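Local coordinates for protein inactive dihydroorotase-like domain (Chaetomium thermophilum, PDB 5NNL) that is an inactive dihydroorotase-like domain with the barrel fold of the amidohydrolase superfamily, at residues Leu243-Thr248 and Lys304-Val309. Numbering follows the deposited sequence.
Sequences LPLLLT and KVLKGV
P244, L247 and T248 put one face of helix 242-251 against strand 305-315, in the small beta region that flanks the barrel in this dihydroorotase-like fold. The short axes lie 6.4 Å apart at closest approach and run almost perpendicular, at 99°. The backbones come close where P244 meets G308, with CA atoms 4.9 Å apart. Strand 281-291 pairs with this strand, through bonds of L306 with F290 and G308 with R288, and L247 also packs on I284 and L286 there. L247 CD1 touches G308 CA, and L247 CB faces K307 O. A CB on G308 would run into L247 CD1, and at its phi of 114° a CB would also press on K307 O. The P244 ring lies by the strand backbone, its CG 3.8 Å from G308 O. L306 turns its CB and both methyls to the helix. Its CD1 meets P244 CB at 4.0 Å, and L245 CD2 reaches both CD1 and CD2. L245 also touches F301, Y182 and F185, which extend this apolar patch. The polar link is made by T248. Its OG1 stands beside its own backbone N (chi1 -57°) and donates to P244 O, from above the carbonyl plane. That carbonyl oxygen also accepts from T248 N. With its proton turned to P244 O, OG1 accepts a nearly straight bond from K307 N, 3.0 Å from N to OG1.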
# COMPACT_ATOMS: atom_id res chain seq x y z
N LEU A 243 7.52 -9.22 0.54
CA LEU A 243 8.62 -9.30 -0.42
C LEU A 243 9.10 -10.74 -0.56
O LEU A 243 9.32 -11.20 -1.69
CB LEU A 243 9.76 -8.37 -0.00
CG LEU A 243 10.98 -8.29 -0.91
CD1 LEU A 243 10.59 -7.83 -2.30
CD2 LEU A 243 12.02 -7.34 -0.31
N PRO A 244 9.28 -11.50 0.53
CA PRO A 244 9.69 -12.90 0.36
C PRO A 244 8.72 -13.71 -0.48
O PRO A 244 9.16 -14.53 -1.30
CB PRO A 244 9.76 -13.42 1.80
CG PRO A 244 10.00 -12.22 2.62
CD PRO A 244 9.32 -11.08 1.94
N LEU A 245 7.41 -13.51 -0.30
CA LEU A 245 6.43 -14.15 -1.18
C LEU A 245 6.74 -13.85 -2.64
O LEU A 245 6.69 -14.74 -3.50
CB LEU A 245 5.02 -13.69 -0.83
CG LEU A 245 4.39 -14.28 0.44
CD1 LEU A 245 3.14 -13.49 0.83
CD2 LEU A 245 4.04 -15.75 0.24
N LEU A 246 7.06 -12.59 -2.95
CA LEU A 246 7.41 -12.22 -4.32
C LEU A 246 8.73 -12.85 -4.74
O LEU A 246 8.84 -13.37 -5.86
CB LEU A 246 7.48 -10.70 -4.44
CG LEU A 246 6.17 -9.95 -4.20
CD1 LEU A 246 6.45 -8.47 -4.03
CD2 LEU A 246 5.20 -10.19 -5.33
N LEU A 247 9.74 -12.79 -3.87
CA LEU A 247 11.04 -13.34 -4.23
C LEU A 247 10.98 -14.86 -4.34
O LEU A 247 11.73 -15.45 -5.13
CB LEU A 247 12.08 -12.91 -3.21
CG LEU A 247 12.26 -11.39 -3.09
CD1 LEU A 247 13.29 -11.07 -2.03
CD2 LEU A 247 12.66 -10.77 -4.42
N THR A 248 10.11 -15.51 -3.57
CA THR A 248 9.89 -16.94 -3.76
C THR A 248 9.33 -17.22 -5.15
O THR A 248 9.71 -18.21 -5.79
CB THR A 248 8.95 -17.46 -2.67
OG1 THR A 248 9.51 -17.18 -1.38
CG2 THR A 248 8.74 -18.97 -2.81
N LYS A 304 5.62 -22.11 6.98
CA LYS A 304 6.05 -22.34 5.61
C LYS A 304 7.44 -21.74 5.39
O LYS A 304 7.87 -20.84 6.12
CB LYS A 304 5.06 -21.73 4.61
CG LYS A 304 3.66 -22.31 4.70
CD LYS A 304 3.62 -23.75 4.21
CE LYS A 304 2.30 -24.44 4.57
NZ LYS A 304 2.47 -25.92 4.70
N VAL A 305 8.13 -22.25 4.38
CA VAL A 305 9.49 -21.85 4.07
C VAL A 305 9.47 -21.01 2.80
O VAL A 305 9.02 -21.47 1.75
CB VAL A 305 10.41 -23.07 3.92
CG1 VAL A 305 11.80 -22.64 3.47
CG2 VAL A 305 10.49 -23.82 5.23
N LEU A 306 9.97 -19.78 2.90
CA LEU A 306 10.09 -18.88 1.77
C LEU A 306 11.56 -18.59 1.51
O LEU A 306 12.45 -18.99 2.27
CB LEU A 306 9.32 -17.58 2.02
CG LEU A 306 7.83 -17.75 2.37
CD1 LEU A 306 7.22 -16.42 2.77
CD2 LEU A 306 7.07 -18.36 1.20
N LYS A 307 11.82 -17.89 0.41
CA LYS A 307 13.17 -17.44 0.07
C LYS A 307 13.20 -15.92 -0.01
O LYS A 307 12.22 -15.27 -0.39
CB LYS A 307 13.64 -18.04 -1.25
CG LYS A 307 13.66 -19.56 -1.22
CD LYS A 307 14.84 -20.15 -1.98
CE LYS A 307 14.84 -21.67 -1.88
NZ LYS A 307 16.08 -22.29 -2.42
N GLY A 308 14.35 -15.35 0.35
CA GLY A 308 14.53 -13.91 0.32
C GLY A 308 14.70 -13.32 1.70
O GLY A 308 13.73 -12.95 2.36
N VAL A 309 15.95 -13.22 2.15
CA VAL A 309 16.28 -12.65 3.45
C VAL A 309 16.81 -11.24 3.23
O VAL A 309 17.66 -11.01 2.35
CB VAL A 309 17.31 -13.52 4.19
CG1 VAL A 309 17.88 -12.79 5.41
CG2 VAL A 309 16.65 -14.82 4.64